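Long-range contact in oxalate--CoA ligase (Arabidopsis thaliana, PDB 5IE2), which belongs to the ANL superfamily of AMP-binding enzymes, with a large AMP-binding region followed by a smaller C-terminal domain: residues E310-N324 with G335-I347. Sequence-based numbering, arbitrary orientation.
Sequences EAYAMTEATHLMSSN and GSVGKPVGQEMAI. With ATP (adenosine-5'-triphosphate), chain C; ACY (acetic acid), chain E.
The adenine pocket of an AMP-binding enzyme is built here on strand 308-314, inside a five-stranded mixed sheet, where Val337 touches both Tyr312 and the bound ATP. Its CG1 lies 3.4 Å from N6 of ATP, while its CB packs against Tyr312 CB. The same N6 donates to Ala311 O and to Glu310 OE2, a carboxylate oxygen that Leu292 N also holds; Glu310 gets there on a chain with CG anti to the backbone N (chi1 -168°) and extended beyond. Ser322 and Ser323 pair antiparallel with Pro340 and Lys339 of the outermost strand 339-340, Ser323 and Lys339 exchanging two backbone bonds. A classic beta bulge, Met321 and Ser322 both facing Tyr312, runs into this pairing, and Met321 CE sits 3.3 Å above the plane of the Tyr312 ring, over its centre. Ser322 OG, at the edge of that ring, donates to Val337 O (2.8 Å) from above the carbonyl plane. Asn324 ND2 bridges the segments, donating hydrogen bonds to Ser336 O (2.9 Å), which lies in its amide plane, and to Glu310 O (3.0 Å). Past the strand, Gln343 NE2 donates to Leu320 O, 3.0 Å away, and to Val341 O, and Val341 CB rests on Leu320 CD2.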
ATOM      1  N   GLU A 310       6.187   7.091  10.124  1.00 17.81           N
ATOM      2  CA  GLU A 310       5.386   7.368   8.945  1.00 16.59           C
ATOM      3  C   GLU A 310       6.233   7.409   7.676  1.00 15.13           C
ATOM      4  O   GLU A 310       7.350   7.950   7.668  1.00 15.79           O
ATOM      5  CB  GLU A 310       4.670   8.721   9.113  1.00 19.13           C
ATOM      6  CG  GLU A 310       3.594   8.910   8.047  1.00 21.41           C
ATOM      7  CD  GLU A 310       2.810  10.205   8.151  1.00 22.73           C
ATOM      8  OE1 GLU A 310       3.172  11.096   8.953  1.00 23.63           O
ATOM      9  OE2 GLU A 310       1.817  10.329   7.387  1.00 22.21           O
ATOM     10  N   ALA A 311       5.705   6.796   6.630  1.00 15.25           N
ATOM     11  CA  ALA A 311       6.374   6.770   5.328  1.00 16.57           C
ATOM     12  C   ALA A 311       5.436   7.376   4.269  1.00 16.46           C
ATOM     13  O   ALA A 311       4.229   7.460   4.492  1.00 14.75           O
ATOM     14  CB  ALA A 311       6.727   5.343   4.924  1.00 15.06           C
ATOM     15  N   TYR A 312       6.005   7.713   3.114  1.00 16.06           N
ATOM     16  CA  TYR A 312       5.295   8.265   1.956  1.00 15.80           C
ATOM     17  C   TYR A 312       5.594   7.360   0.752  1.00 15.19           C
ATOM     18  O   TYR A 312       6.739   6.968   0.542  1.00 14.86           O
ATOM     19  CB  TYR A 312       5.773   9.702   1.736  1.00 15.61           C
ATOM     20  CG  TYR A 312       5.505  10.363   0.383  1.00 15.61           C
ATOM     21  CD1 TYR A 312       4.207  10.469  -0.128  1.00 17.52           C
ATOM     22  CD2 TYR A 312       6.536  11.006  -0.284  1.00 14.67           C
ATOM     23  CE1 TYR A 312       3.945  11.166  -1.361  1.00 16.54           C
ATOM     24  CE2 TYR A 312       6.297  11.707  -1.472  1.00 16.39           C
ATOM     25  CZ  TYR A 312       5.024  11.764  -2.008  1.00 17.48           C
ATOM     26  OH  TYR A 312       4.833  12.433  -3.194  1.00 18.30           O
ATOM     27  N   ALA A 313       4.549   6.968   0.032  1.00 15.26           N
ATOM     28  CA  ALA A 313       4.688   5.941  -1.002  1.00 14.19           C
ATOM     29  C   ALA A 313       3.641   6.077  -2.091  1.00 14.12           C
ATOM     30  O   ALA A 313       2.648   6.710  -1.877  1.00 15.36           O
ATOM     31  CB  ALA A 313       4.580   4.528  -0.382  1.00 14.42           C
ATOM     32  N   MET A 314       3.893   5.498  -3.267  1.00 13.93           N
ATOM     33  CA  MET A 314       2.874   5.523  -4.319  1.00 13.81           C
ATOM     34  C   MET A 314       3.128   4.388  -5.287  1.00 14.73           C
ATOM     35  O   MET A 314       4.233   3.840  -5.372  1.00 15.28           O
ATOM     36  CB  MET A 314       2.870   6.901  -5.032  1.00 14.20           C
ATOM     37  CG  MET A 314       4.109   7.170  -5.920  1.00 14.26           C
ATOM     38  SD  MET A 314       4.130   8.922  -6.421  1.00 19.89           S
ATOM     39  CE  MET A 314       2.514   9.201  -7.171  1.00 19.03           C
ATOM     40  N   THR A 315       2.089   4.002  -6.020  1.00 14.03           N
ATOM     41  CA  THR A 315       2.200   2.868  -6.908  1.00 13.57           C
ATOM     42  C   THR A 315       3.335   3.081  -7.927  1.00 15.49           C
ATOM     43  O   THR A 315       4.046   2.154  -8.227  1.00 14.16           O
ATOM     44  CB  THR A 315       0.856   2.647  -7.676  1.00 20.66           C
ATOM     45  OG1 THR A 315      -0.186   2.447  -6.723  1.00 19.57           O
ATOM     46  CG2 THR A 315       0.923   1.423  -8.560  1.00 19.09           C
ATOM     47  N   GLU A 316       3.445   4.287  -8.463  1.00 15.94           N
ATOM     48  CA  GLU A 316       4.467   4.569  -9.499  1.00 17.29           C
ATOM     49  C   GLU A 316       5.924   4.487  -9.024  1.00 19.09           C
ATOM     50  O   GLU A 316       6.858   4.395  -9.841  1.00 17.29           O
ATOM     51  CB  GLU A 316       4.253   5.972 -10.088  1.00 15.94           C
ATOM     52  CG  GLU A 316       3.023   6.139 -10.941  1.00 17.61           C
ATOM     53  CD  GLU A 316       1.819   6.655 -10.107  1.00 22.32           C
ATOM     54  OE1 GLU A 316       1.716   6.299  -8.914  1.00 20.71           O
ATOM     55  OE2 GLU A 316       1.003   7.428 -10.673  1.00 21.64           O
ATOM     56  N   ALA A 317       6.110   4.548  -7.712  1.00 17.73           N
ATOM     57  CA  ALA A 317       7.439   4.432  -7.078  1.00 17.31           C
ATOM     58  C   ALA A 317       7.661   2.999  -6.568  1.00 16.03           C
ATOM     59  O   ALA A 317       8.555   2.777  -5.770  1.00 16.06           O
ATOM     60  CB  ALA A 317       7.520   5.456  -5.871  1.00 13.70           C
ATOM     61  N   THR A 318       6.810   2.049  -6.978  1.00 14.74           N
ATOM     62  CA  THR A 318       6.836   0.680  -6.391  1.00 15.35           C
ATOM     63  C   THR A 318       6.785   0.837  -4.832  1.00 15.83           C
ATOM     64  O   THR A 318       7.574   0.250  -4.093  1.00 17.01           O
ATOM     65  CB  THR A 318       8.083  -0.148  -6.877  1.00 14.26           C
ATOM     66  OG1 THR A 318       8.136  -0.003  -8.296  1.00 17.43           O
ATOM     67  CG2 THR A 318       7.917  -1.667  -6.588  1.00 15.24           C
ATOM     68  N   HIS A 319       5.834   1.637  -4.388  1.00 16.21           N
ATOM     69  CA  HIS A 319       5.613   1.934  -2.960  1.00 15.25           C
ATOM     70  C   HIS A 319       6.636   2.990  -2.443  1.00 15.72           C
ATOM     71  O   HIS A 319       6.541   4.166  -2.803  1.00 15.21           O
ATOM     72  CB  HIS A 319       5.614   0.618  -2.107  1.00 12.40           C
ATOM     73  CG  HIS A 319       5.094   0.815  -0.703  1.00 14.91           C
ATOM     74  ND1 HIS A 319       3.894   1.440  -0.424  1.00 15.09           N
ATOM     75  CD2 HIS A 319       5.649   0.501   0.506  1.00 17.23           C
ATOM     76  CE1 HIS A 319       3.733   1.504   0.896  1.00 17.14           C
ATOM     77  NE2 HIS A 319       4.781   0.944   1.483  1.00 17.44           N
ATOM     78  N   LEU A 320       7.588   2.596  -1.598  1.00 15.70           N
ATOM     79  CA  LEU A 320       8.311   3.549  -0.748  1.00 12.97           C
ATOM     80  C   LEU A 320       9.077   4.673  -1.516  1.00 15.37           C
ATOM     81  O   LEU A 320       9.890   4.386  -2.434  1.00 15.90           O
ATOM     82  CB  LEU A 320       9.320   2.764   0.112  1.00 12.64           C
ATOM     83  CG  LEU A 320      10.202   3.637   1.027  1.00 15.78           C
ATOM     84  CD1 LEU A 320       9.358   4.265   2.087  1.00 14.77           C
ATOM     85  CD2 LEU A 320      11.291   2.719   1.637  1.00 15.28           C
ATOM     86  N   MET A 321       8.831   5.912  -1.104  1.00 15.44           N
ATOM     87  CA  MET A 321       9.648   7.050  -1.513  1.00 16.77           C
ATOM     88  C   MET A 321      10.457   7.599  -0.315  1.00 17.05           C
ATOM     89  O   MET A 321      11.698   7.715  -0.384  1.00 19.14           O
ATOM     90  CB  MET A 321       8.762   8.161  -2.105  1.00 16.21           C
ATOM     91  CG  MET A 321       8.191   7.726  -3.486  1.00 18.53           C
ATOM     92  SD  MET A 321       7.070   8.996  -4.139  1.00 18.28           S
ATOM     93  CE  MET A 321       5.590   8.690  -3.114  1.00 14.27           C
ATOM     94  N   SER A 322       9.756   7.923   0.777  1.00 14.56           N
ATOM     95  CA  SER A 322      10.468   8.467   1.937  1.00 13.90           C
ATOM     96  C   SER A 322       9.953   7.844   3.222  1.00 16.12           C
ATOM     97  O   SER A 322       8.807   7.373   3.305  1.00 15.07           O
ATOM     98  CB  SER A 322      10.355  10.032   2.036  1.00 18.56           C
ATOM     99  OG  SER A 322       9.020  10.445   2.383  1.00 18.13           O
ATOM    100  N   SER A 323      10.789   7.880   4.242  1.00 16.00           N
ATOM    101  CA  SER A 323      10.333   7.424   5.562  1.00 15.38           C
ATOM    102  C   SER A 323      11.039   8.106   6.713  1.00 15.20           C
ATOM    103  O   SER A 323      12.212   8.463   6.614  1.00 14.66           O
ATOM    104  CB  SER A 323      10.554   5.917   5.708  1.00 15.49           C
ATOM    105  OG  SER A 323       9.978   5.459   6.936  1.00 17.33           O
ATOM    106  N   ASN A 324      10.334   8.241   7.838  1.00 13.97           N
ATOM    107  CA  ASN A 324      11.023   8.514   9.076  1.00 17.14           C
ATOM    108  C   ASN A 324      11.908   7.319   9.389  1.00 16.52           C
ATOM    109  O   ASN A 324      11.553   6.171   9.077  1.00 17.70           O
ATOM    110  CB  ASN A 324      10.012   8.771  10.217  1.00 16.52           C
ATOM    111  CG  ASN A 324       9.354  10.126  10.094  1.00 18.53           C
ATOM    112  OD1 ASN A 324       9.898  11.133  10.547  1.00 18.46           O
ATOM    113  ND2 ASN A 324       8.168  10.167   9.469  1.00 17.01           N
ATOM    114  N   GLY A 335       3.714  14.726  11.602  1.00 19.54           N
ATOM    115  CA  GLY A 335       3.384  15.655  10.536  1.00 19.33           C
ATOM    116  C   GLY A 335       4.319  15.501   9.321  1.00 22.07           C
ATOM    117  O   GLY A 335       4.096  16.127   8.277  1.00 21.40           O
ATOM    118  N   SER A 336       5.340  14.666   9.464  1.00 19.44           N
ATOM    119  CA  SER A 336       6.384  14.503   8.408  1.00 19.05           C
ATOM    120  C   SER A 336       6.463  13.075   7.927  1.00 18.29           C
ATOM    121  O   SER A 336       6.199  12.118   8.714  1.00 17.73           O
ATOM    122  CB  SER A 336       7.762  14.925   8.936  1.00 19.43           C
ATOM    123  OG  SER A 336       8.781  14.657   7.966  1.00 21.35           O
ATOM    124  N   VAL A 337       6.844  12.903   6.659  1.00 17.15           N
ATOM    125  CA  VAL A 337       7.069  11.581   6.123  1.00 16.52           C
ATOM    126  C   VAL A 337       8.580  11.280   5.927  1.00 17.99           C
ATOM    127  O   VAL A 337       8.972  10.364   5.168  1.00 18.43           O
ATOM    128  CB  VAL A 337       6.273  11.363   4.800  1.00 15.99           C
ATOM    129  CG1 VAL A 337       4.798  11.386   5.076  1.00 15.93           C
ATOM    130  CG2 VAL A 337       6.573  12.455   3.781  1.00 16.17           C
ATOM    131  N   GLY A 338       9.426  12.012   6.645  1.00 16.81           N
ATOM    132  CA  GLY A 338      10.822  11.643   6.752  1.00 17.70           C
ATOM    133  C   GLY A 338      11.666  11.913   5.520  1.00 19.26           C
ATOM    134  O   GLY A 338      11.398  12.822   4.758  1.00 18.74           O
ATOM    135  N   LYS A 339      12.666  11.067   5.300  1.00 17.17           N
ATOM    136  CA  LYS A 339      13.723  11.362   4.308  1.00 18.19           C
ATOM    137  C   LYS A 339      13.668  10.371   3.170  1.00 17.02           C
ATOM    138  O   LYS A 339      13.312   9.235   3.373  1.00 14.84           O
ATOM    139  CB  LYS A 339      15.113  11.309   4.978  1.00 19.92           C
ATOM    140  CG  LYS A 339      15.246  12.339   6.093  1.00 25.45           C
ATOM    141  CD  LYS A 339      16.697  12.433   6.578  1.00 32.93           C
ATOM    142  CE  LYS A 339      17.119  11.200   7.331  1.00 38.28           C
ATOM    143  NZ  LYS A 339      16.631  11.287   8.726  1.00 43.63           N
ATOM    144  N   PRO A 340      14.088  10.783   1.963  1.00 18.70           N
ATOM    145  CA  PRO A 340      14.122   9.889   0.791  1.00 18.12           C
ATOM    146  C   PRO A 340      14.915   8.618   1.085  1.00 16.91           C
ATOM    147  O   PRO A 340      15.963   8.736   1.752  1.00 19.94           O
ATOM    148  CB  PRO A 340      14.881  10.722  -0.269  1.00 17.72           C
ATOM    149  CG  PRO A 340      14.762  12.109   0.165  1.00 20.84           C
ATOM    150  CD  PRO A 340      14.580  12.141   1.663  1.00 19.24           C
ATOM    151  N   VAL A 341      14.486   7.456   0.582  1.00 14.98           N
ATOM    152  CA  VAL A 341      15.236   6.221   0.835  1.00 14.49           C
ATOM    153  C   VAL A 341      15.642   5.631  -0.523  1.00 17.83           C
ATOM    154  O   VAL A 341      14.787   5.208  -1.271  1.00 17.12           O
ATOM    155  CB  VAL A 341      14.403   5.189   1.634  1.00 16.32           C
ATOM    156  CG1 VAL A 341      15.211   3.836   1.886  1.00 18.17           C
ATOM    157  CG2 VAL A 341      13.942   5.777   2.963  1.00 17.57           C
ATOM    158  N   GLY A 342      16.944   5.627  -0.823  1.00 15.56           N
ATOM    159  CA  GLY A 342      17.453   4.932  -1.995  1.00 18.50           C
ATOM    160  C   GLY A 342      17.066   5.538  -3.342  1.00 18.52           C
ATOM    161  O   GLY A 342      17.115   4.860  -4.345  1.00 20.14           O
ATOM    162  N   GLN A 343      16.648   6.803  -3.341  1.00 16.67           N
ATOM    163  CA  GLN A 343      16.260   7.501  -4.548  1.00 16.10           C
ATOM    164  C   GLN A 343      16.413   8.969  -4.340  1.00 17.25           C
ATOM    165  O   GLN A 343      16.498   9.438  -3.204  1.00 17.56           O
ATOM    166  CB  GLN A 343      14.830   7.180  -4.946  1.00 16.80           C
ATOM    167  CG  GLN A 343      13.810   7.570  -3.824  1.00 16.87           C
ATOM    168  CD  GLN A 343      12.530   6.730  -3.923  1.00 16.90           C
ATOM    169  OE1 GLN A 343      11.619   7.073  -4.673  1.00 16.98           O
ATOM    170  NE2 GLN A 343      12.477   5.614  -3.183  1.00 15.10           N
ATOM    171  N   GLU A 344      16.493   9.708  -5.451  1.00 16.11           N
ATOM    172  CA  GLU A 344      16.527  11.151  -5.400  1.00 17.75           C
ATOM    173  C   GLU A 344      15.160  11.750  -5.290  1.00 16.46           C
ATOM    174  O   GLU A 344      14.195  11.235  -5.846  1.00 17.73           O
ATOM    175  CB  GLU A 344      17.194  11.703  -6.665  1.00 19.55           C
ATOM    176  CG  GLU A 344      18.629  11.262  -6.801  1.00 23.83           C
ATOM    177  CD  GLU A 344      19.242  11.769  -8.098  1.00 27.40           C
ATOM    178  OE1 GLU A 344      19.623  12.941  -8.110  1.00 29.48           O
ATOM    179  OE2 GLU A 344      19.329  10.984  -9.057  1.00 27.26           O
ATOM    180  N   MET A 345      15.102  12.876  -4.613  1.00 16.99           N
ATOM    181  CA  MET A 345      13.833  13.561  -4.451  1.00 18.23           C
ATOM    182  C   MET A 345      14.101  15.070  -4.431  1.00 20.12           C
ATOM    183  O   MET A 345      15.082  15.539  -3.827  1.00 21.68           O
ATOM    184  CB  MET A 345      13.164  13.119  -3.150  1.00 19.57           C
ATOM    185  CG  MET A 345      11.822  13.732  -2.979  1.00 22.41           C
ATOM    186  SD  MET A 345      11.115  13.137  -1.399  1.00 31.95           S
ATOM    187  CE  MET A 345      11.274  11.307  -1.609  1.00 15.43           C
ATOM    188  N   ALA A 346      13.243  15.843  -5.080  1.00 18.89           N
ATOM    189  CA  ALA A 346      13.458  17.279  -5.155  1.00 20.11           C
ATOM    190  C   ALA A 346      12.118  17.988  -5.137  1.00 20.38           C
ATOM    191  O   ALA A 346      11.125  17.401  -5.504  1.00 23.34           O
ATOM    192  CB  ALA A 346      14.189  17.602  -6.387  1.00 21.35           C
ATOM    193  N   ILE A 347      12.091  19.254  -4.724  1.00 19.50           N
ATOM    194  CA  ILE A 347      10.849  20.025  -4.676  1.00 19.57           C
ATOM    195  C   ILE A 347      10.957  21.077  -5.773  1.00 21.35           C
ATOM    196  O   ILE A 347      11.882  21.884  -5.751  1.00 20.88           O
ATOM    197  CB  ILE A 347      10.684  20.719  -3.296  1.00 20.27           C
ATOM    198  CG1 ILE A 347      10.691  19.712  -2.148  1.00 19.94           C
ATOM    199  CG2 ILE A 347       9.457  21.619  -3.268  1.00 19.27           C
ATOM    200  CD1 ILE A 347       9.422  18.812  -2.149  1.00 19.35           C
TER
HETATM  201  PG  ATP C 601      -4.627   8.032  -8.256  0.84 33.82           P
HETATM  202  O1G ATP C 601      -5.078   9.483  -8.088  0.78 36.87           O
HETATM  203  O2G ATP C 601      -5.498   7.248  -9.173  0.82 33.98           O
HETATM  204  O3G ATP C 601      -3.155   7.952  -8.656  0.91 32.63           O
HETATM  205  PB  ATP C 601      -3.721   7.474  -5.572  0.82 25.58           P
HETATM  206  O1B ATP C 601      -4.444   7.380  -4.246  1.00 24.38           O
HETATM  207  O2B ATP C 601      -2.855   8.640  -5.891  0.74 24.29           O
HETATM  208  O3B ATP C 601      -4.769   7.271  -6.819  1.00 32.72           O
HETATM  209  PA  ATP C 601      -1.761   5.448  -4.690  1.00 23.36           P
HETATM  210  O1A ATP C 601      -0.509   5.205  -5.522  1.00 23.00           O
HETATM  211  O2A ATP C 601      -2.438   4.310  -4.032  1.00 23.78           O
HETATM  212  O3A ATP C 601      -2.856   6.090  -5.686  1.00 30.58           O
HETATM  213  O5' ATP C 601      -1.462   6.635  -3.658  1.00 19.43           O
HETATM  214  C5' ATP C 601      -0.236   7.408  -3.639  1.00 18.85           C
HETATM  215  C4' ATP C 601      -0.608   8.785  -3.060  1.00 19.89           C
HETATM  216  O4' ATP C 601      -0.946   8.633  -1.668  1.00 19.06           O
HETATM  217  C3' ATP C 601       0.562   9.717  -2.998  1.00 19.46           C
HETATM  218  O3' ATP C 601       0.753  10.336  -4.269  1.00 20.78           O
HETATM  219  C2' ATP C 601       0.151  10.710  -1.931  1.00 20.24           C
HETATM  220  O2' ATP C 601      -0.838  11.599  -2.473  1.00 22.70           O
HETATM  221  C1' ATP C 601      -0.584   9.814  -0.976  1.00 17.88           C
HETATM  222  N9  ATP C 601       0.248   9.410   0.183  1.00 16.30           N
HETATM  223  C8  ATP C 601       0.986   8.304   0.336  1.00 16.32           C
HETATM  224  N7  ATP C 601       1.570   8.319   1.574  1.00 15.32           N
HETATM  225  C5  ATP C 601       1.150   9.466   2.199  1.00 16.70           C
HETATM  226  C6  ATP C 601       1.371  10.086   3.526  1.00 17.63           C
HETATM  227  N6  ATP C 601       2.133   9.438   4.469  1.00 16.26           N
HETATM  228  N1  ATP C 601       0.743  11.262   3.760  1.00 19.81           N
HETATM  229  C2  ATP C 601      -0.046  11.863   2.839  1.00 21.74           C
HETATM  230  N3  ATP C 601      -0.288  11.359   1.602  1.00 19.96           N
HETATM  231  C4  ATP C 601       0.289  10.168   1.273  1.00 16.67           C
HETATM  232  C   ACY E 603       1.269   3.400  -1.090  1.00 23.69           C
HETATM  233  O   ACY E 603       1.267   3.188   0.178  1.00 24.14           O
HETATM  234  OXT ACY E 603       2.165   2.984  -1.882  1.00 22.33           O
HETATM  235  CH3 ACY E 603       0.166   4.243  -1.673  1.00 20.30           C